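Local coordinates for protein haloacid dehalogenase/epoxide hydrolase family (Corynebacterium glutamicum ATCC 13032, PDB 2PR7) that is uncharacterised but probably acts as a hydrolase of the haloacid dehalogenase superfamily, with a metal ion bound in its presumed active site, at residues M91-V104 and V108-F120. Numbering follows the deposited sequence. Where two conformers were deposited one is given.
With CA (calcium ion), chain C.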
loop_
_atom_site.group_PDB
_atom_site.type_symbol
_atom_site.label_atom_id
_atom_site.label_comp_id
_atom_site.label_asym_id
_atom_site.label_seq_id
_atom_site.Cartn_x
_atom_site.Cartn_y
_atom_site.Cartn_z
HETATM N N MSE A 91 12.126 -5.168 3.625
HETATM C CA MSE A 91 11.673 -4.129 2.700
HETATM C C MSE A 91 11.855 -4.571 1.239
HETATM O O MSE A 91 11.014 -4.273 0.394
HETATM C CB MSE A 91 12.428 -2.821 2.959
HETATM C CG MSE A 91 11.981 -1.983 4.177
HETATM SE SE MSE A 91 12.951 -0.335 4.336
HETATM C CE MSE A 91 14.688 -0.974 4.390
ATOM N N ARG A 92 12.922 -5.325 0.950
ATOM C CA ARG A 92 13.199 -5.762 -0.417
ATOM C C ARG A 92 12.091 -6.661 -0.977
ATOM O O ARG A 92 11.950 -6.739 -2.191
ATOM C CB ARG A 92 14.603 -6.427 -0.571
ATOM C CG ARG A 92 14.696 -7.785 0.073
ATOM C CD ARG A 92 16.144 -8.290 0.312
ATOM N NE ARG A 92 16.245 -8.894 1.656
ATOM C CZ ARG A 92 17.368 -9.263 2.266
ATOM N NH1 ARG A 92 18.559 -9.132 1.672
ATOM N NH2 ARG A 92 17.294 -9.783 3.489
ATOM N N ASP A 93 11.260 -7.267 -0.124
ATOM C CA ASP A 93 10.183 -8.131 -0.576
ATOM C C ASP A 93 8.865 -7.385 -0.758
ATOM O O ASP A 93 7.814 -7.971 -1.013
ATOM C CB ASP A 93 10.010 -9.329 0.387
ATOM C CG ASP A 93 11.164 -10.285 0.303
ATOM O OD1 ASP A 93 11.849 -10.287 -0.752
ATOM O OD2 ASP A 93 11.414 -11.005 1.291
ATOM N N CYS A 94 8.911 -6.075 -0.616
ATOM C CA CYS A 94 7.687 -5.265 -0.676
ATOM C C CYS A 94 7.667 -4.367 -1.880
ATOM O O CYS A 94 8.728 -3.828 -2.294
ATOM C CB CYS A 94 7.521 -4.416 0.569
ATOM S SG CYS A 94 7.418 -5.313 2.141
ATOM N N VAL A 95 6.437 -4.146 -2.347
ATOM C CA VAL A 95 6.061 -3.181 -3.361
ATOM C C VAL A 95 5.373 -1.984 -2.685
ATOM O O VAL A 95 4.415 -2.186 -1.922
ATOM C CB VAL A 95 5.056 -3.764 -4.371
ATOM C CG1 VAL A 95 4.808 -2.716 -5.472
ATOM C CG2 VAL A 95 5.595 -5.083 -5.026
ATOM N N LEU A 96 5.742 -0.761 -3.034
ATOM C CA LEU A 96 5.026 0.418 -2.584
ATOM C C LEU A 96 4.221 0.973 -3.759
ATOM O O LEU A 96 4.818 1.221 -4.830
ATOM C CB LEU A 96 5.979 1.519 -2.115
ATOM C CG LEU A 96 5.260 2.861 -1.823
ATOM C CD1 LEU A 96 4.517 2.723 -0.439
ATOM C CD2 LEU A 96 6.176 4.089 -1.833
ATOM N N VAL A 97 2.940 1.227 -3.555
ATOM C CA VAL A 97 2.158 1.910 -4.519
ATOM C C VAL A 97 1.777 3.281 -3.935
ATOM O O VAL A 97 1.122 3.363 -2.909
ATOM C CB VAL A 97 0.890 1.086 -4.884
ATOM C CG1 VAL A 97 -0.070 1.884 -5.867
ATOM C CG2 VAL A 97 1.227 -0.341 -5.388
ATOM N N ASP A 98 2.117 4.356 -4.626
ATOM C CA ASP A 98 1.922 5.686 -4.062
ATOM C C ASP A 98 1.790 6.682 -5.207
ATOM O O ASP A 98 2.458 6.552 -6.259
ATOM C CB ASP A 98 3.137 6.030 -3.184
ATOM C CG ASP A 98 2.889 7.156 -2.159
ATOM O OD1 ASP A 98 2.623 8.305 -2.556
ATOM O OD2 ASP A 98 3.070 6.900 -0.961
ATOM N N ASP A 99 0.964 7.698 -4.996
ATOM C CA ASP A 99 0.746 8.731 -6.013
ATOM C C ASP A 99 1.797 9.866 -5.960
ATOM O O ASP A 99 1.742 10.786 -6.757
ATOM C CB ASP A 99 -0.670 9.317 -5.938
ATOM C CG ASP A 99 -0.916 10.073 -4.662
ATOM O OD1 ASP A 99 -0.491 9.567 -3.634
ATOM O OD2 ASP A 99 -1.492 11.167 -4.683
ATOM N N SER A 100 2.740 9.781 -5.028
ATOM C CA SER A 100 3.832 10.738 -4.911
ATOM C C SER A 100 5.117 10.149 -5.463
ATOM O O SER A 100 5.640 9.158 -4.918
ATOM C CB SER A 100 4.085 11.148 -3.476
ATOM O OG SER A 100 5.342 11.769 -3.368
ATOM N N ILE A 101 5.645 10.781 -6.513
ATOM C CA ILE A 101 6.874 10.287 -7.119
ATOM C C ILE A 101 8.030 10.298 -6.120
ATOM O O ILE A 101 8.830 9.358 -6.118
ATOM C CB ILE A 101 7.236 11.008 -8.436
ATOM C CG1 ILE A 101 8.338 10.223 -9.168
ATOM C CG2 ILE A 101 7.617 12.452 -8.161
ATOM C CD1 ILE A 101 7.965 8.756 -9.483
ATOM N N LEU A 102 8.100 11.303 -5.262
ATOM C CA LEU A 102 9.083 11.364 -4.226
ATOM C C LEU A 102 8.996 10.177 -3.247
ATOM O O LEU A 102 10.061 9.657 -2.805
ATOM C CB LEU A 102 8.948 12.709 -3.491
ATOM C CG LEU A 102 9.424 13.895 -4.368
ATOM C CD1 LEU A 102 9.346 15.196 -3.586
ATOM C CD2 LEU A 102 10.852 13.661 -4.875
ATOM N N ASN A 103 7.775 9.757 -2.924
ATOM C CA ASN A 103 7.614 8.587 -2.054
ATOM C C ASN A 103 8.049 7.307 -2.776
ATOM O O ASN A 103 8.764 6.481 -2.208
ATOM C CB ASN A 103 6.215 8.455 -1.562
ATOM C CG ASN A 103 5.861 9.493 -0.534
ATOM O OD1 ASN A 103 6.706 10.196 -0.014
ATOM N ND2 ASN A 103 4.590 9.594 -0.250
ATOM N N VAL A 104 7.700 7.204 -4.039
ATOM C CA VAL A 104 8.069 6.010 -4.842
ATOM C C VAL A 104 9.578 5.967 -4.992
ATOM O O VAL A 104 10.189 4.907 -4.828
ATOM C CB VAL A 104 7.385 5.984 -6.200
ATOM C CG1 VAL A 104 7.853 4.798 -7.027
ATOM C CG2 VAL A 104 5.901 5.923 -6.029
ATOM N N VAL A 108 12.200 3.022 -3.653
ATOM C CA VAL A 108 13.183 2.338 -4.533
ATOM C C VAL A 108 14.597 2.468 -3.947
ATOM O O VAL A 108 15.343 1.512 -3.891
ATOM C CB VAL A 108 13.027 2.872 -5.994
ATOM C CG1 VAL A 108 14.187 2.413 -6.828
ATOM C CG2 VAL A 108 11.646 2.437 -6.612
ATOM N N GLU A 109 14.916 3.642 -3.477
ATOM C CA GLU A 109 16.210 3.884 -2.841
ATOM C C GLU A 109 16.415 3.031 -1.580
ATOM O O GLU A 109 17.547 2.650 -1.266
ATOM C CB GLU A 109 16.365 5.363 -2.514
ATOM C CG GLU A 109 16.443 6.227 -3.783
ATOM C CD GLU A 109 16.509 7.739 -3.474
ATOM O OE1 GLU A 109 16.049 8.168 -2.377
ATOM O OE2 GLU A 109 17.021 8.484 -4.344
ATOM N N ALA A 110 15.342 2.762 -0.854
ATOM C CA ALA A 110 15.368 1.886 0.332
ATOM C C ALA A 110 15.391 0.392 -0.029
ATOM O O ALA A 110 15.577 -0.447 0.841
ATOM C CB ALA A 110 14.196 2.182 1.239
ATOM N N GLY A 111 15.205 0.059 -1.300
ATOM C CA GLY A 111 15.224 -1.344 -1.720
ATOM C C GLY A 111 13.898 -1.994 -1.997
ATOM O O GLY A 111 13.837 -3.188 -2.338
ATOM N N LEU A 112 12.818 -1.237 -1.855
ATOM C CA LEU A 112 11.552 -1.744 -2.246
ATOM C C LEU A 112 11.402 -1.664 -3.769
ATOM O O LEU A 112 12.139 -0.970 -4.422
ATOM C CB LEU A 112 10.406 -0.935 -1.612
ATOM C CG LEU A 112 10.152 -1.028 -0.106
ATOM C CD1 LEU A 112 11.188 -0.165 0.634
ATOM C CD2 LEU A 112 8.714 -0.578 0.251
ATOM N N VAL A 113 10.391 -2.372 -4.284
ATOM C CA VAL A 113 9.891 -2.172 -5.652
ATOM C C VAL A 113 8.844 -1.057 -5.640
ATOM O O VAL A 113 7.925 -1.078 -4.853
ATOM C CB VAL A 113 9.336 -3.466 -6.294
ATOM C CG1 VAL A 113 8.688 -3.138 -7.614
ATOM C CG2 VAL A 113 10.470 -4.489 -6.480
ATOM N N GLY A 114 8.980 -0.085 -6.535
ATOM C CA GLY A 114 8.105 1.076 -6.558
ATOM C C GLY A 114 7.104 1.036 -7.698
ATOM O O GLY A 114 7.474 0.700 -8.834
ATOM N N VAL A 115 5.871 1.451 -7.426
ATOM C CA VAL A 115 4.868 1.635 -8.467
ATOM C C VAL A 115 4.247 2.990 -8.282
ATOM O O VAL A 115 3.629 3.274 -7.224
ATOM C CB VAL A 115 3.784 0.574 -8.384
ATOM C CG1 VAL A 115 2.617 0.878 -9.410
ATOM C CG2 VAL A 115 4.385 -0.829 -8.618
ATOM N N TYR A 116 4.416 3.860 -9.293
ATOM C CA TYR A 116 3.811 5.190 -9.285
ATOM C C TYR A 116 2.352 5.126 -9.710
ATOM O O TYR A 116 2.031 4.657 -10.781
ATOM C CB TYR A 116 4.586 6.097 -10.210
ATOM C CG TYR A 116 4.077 7.499 -10.343
ATOM C CD1 TYR A 116 3.839 8.280 -9.229
ATOM C CD2 TYR A 116 3.828 8.055 -11.586
ATOM C CE1 TYR A 116 3.403 9.567 -9.341
ATOM C CE2 TYR A 116 3.398 9.374 -11.705
ATOM C CZ TYR A 116 3.204 10.137 -10.573
ATOM O OH TYR A 116 2.775 11.466 -10.650
ATOM N N TYR A 117 1.455 5.612 -8.851
ATOM C CA TYR A 117 0.016 5.574 -9.079
ATOM C C TYR A 117 -0.449 6.898 -9.597
ATOM O O TYR A 117 -0.515 7.907 -8.859
ATOM C CB TYR A 117 -0.716 5.293 -7.784
ATOM C CG TYR A 117 -2.189 5.005 -7.944
ATOM C CD1 TYR A 117 -2.626 3.710 -8.197
ATOM C CD2 TYR A 117 -3.124 5.968 -7.806
ATOM C CE1 TYR A 117 -3.938 3.432 -8.313
ATOM C CE2 TYR A 117 -4.440 5.679 -7.927
ATOM C CZ TYR A 117 -4.826 4.395 -8.184
ATOM O OH TYR A 117 -6.164 4.058 -8.298
ATOM N N GLN A 118 -0.670 6.949 -10.888
ATOM C CA GLN A 118 -1.316 8.120 -11.477
ATOM C C GLN A 118 -2.714 7.760 -11.989
ATOM O O GLN A 118 -3.625 8.567 -11.921
ATOM C CB GLN A 118 -0.402 8.697 -12.564
ATOM C CG GLN A 118 -0.909 9.952 -13.237
ATOM C CD GLN A 118 0.196 10.614 -14.099
ATOM O OE1 GLN A 118 0.629 10.015 -15.068
ATOM N NE2 GLN A 118 0.589 11.877 -13.779
ATOM N N GLN A 119 -2.883 6.569 -12.533
ATOM C CA GLN A 119 -4.225 6.111 -12.943
ATOM C C GLN A 119 -4.290 4.643 -12.684
ATOM O O GLN A 119 -3.288 3.939 -12.878
ATOM C CB GLN A 119 -4.549 6.427 -14.395
ATOM C CG GLN A 119 -3.632 5.854 -15.447
ATOM C CD GLN A 119 -4.397 5.410 -16.726
ATOM O OE1 GLN A 119 -3.978 4.482 -17.434
ATOM N NE2 GLN A 119 -5.509 6.085 -17.021
ATOM N N PHE A 120 -5.450 4.177 -12.220
ATOM C CA PHE A 120 -5.587 2.792 -11.823
ATOM C C PHE A 120 -5.190 1.864 -12.964
ATOM O O PHE A 120 -4.467 0.880 -12.752
ATOM C CB PHE A 120 -7.019 2.455 -11.331
ATOM C CG PHE A 120 -7.133 1.085 -10.728
ATOM C CD1 PHE A 120 -7.386 -0.040 -11.531
ATOM C CD2 PHE A 120 -6.986 0.883 -9.373
ATOM C CE1 PHE A 120 -7.433 -1.350 -10.971
ATOM C CE2 PHE A 120 -7.081 -0.373 -8.818
ATOM C CZ PHE A 120 -7.299 -1.510 -9.611
HETATM CA CA CA C . -1.061 9.999 -1.372
HETATM O O HOH W 1 1.328 10.364 -1.650
HETATM O O HOH W 2 -0.014 10.948 -9.226
HETATM O O HOH W 3 -2.002 12.493 -1.872
HETATM O O HOH W 4 -1.046 11.932 0.121
#
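Val95, Leu96, Val97 and Asp98 pair in parallel with Val113, Gly114, Val115 and Tyr116, the strand axes 4.7 Å apart at closest, through five backbone hydrogen bonds running from Val113 N to Cys94 O through to Tyr117 N to Asp98 O. Branched valines suit the extended backbone: on one face Val95 CG1 meets Val115 CG2 at 3.7 Å, while Val97 lies alongside Val115 and sets CG1 obliquely near the Tyr117 ring. On the other face, helix 101-110 presses Val104 CG1 to 3.8 Å from Gly114 CA, a closeness that the lack of a side chain on Gly114 allows. Gly111, with positive phi (103°), ends this helix in a Schellman motif, and Leu112 lays CD1 against Met91 CB (3.7 Å) and CD2 against Cys94 CB. With CG anti to the backbone N (chi1 179°), the Tyr116 ring reaches the loop after strand 94-98, Ile101 CD1 over one face and Asp99 O at its edge, 3.3 Å from CE1. At the strand's C-terminal end, Asp98 OD1 accepts from Ser100 N (2.9 Å) in an Asx turn, Ser100 OG accepts from Asn103 N, capping helix 101-110, and Asp99 OD1 binds calcium at 2.4 Å, with Asp8 OD2, Ala10 O and three waters completing the site. Lys74 forms a salt bridge with Asp98 OD2. This right-handed beta-alpha-beta unit forms one edge of the Rossmann-like parallel sheet: strand 94-98 lies between 4-7 and outermost 113-116, helix 120-131 packs on the valine face, and helix 77-86 touches Met91 and Leu96.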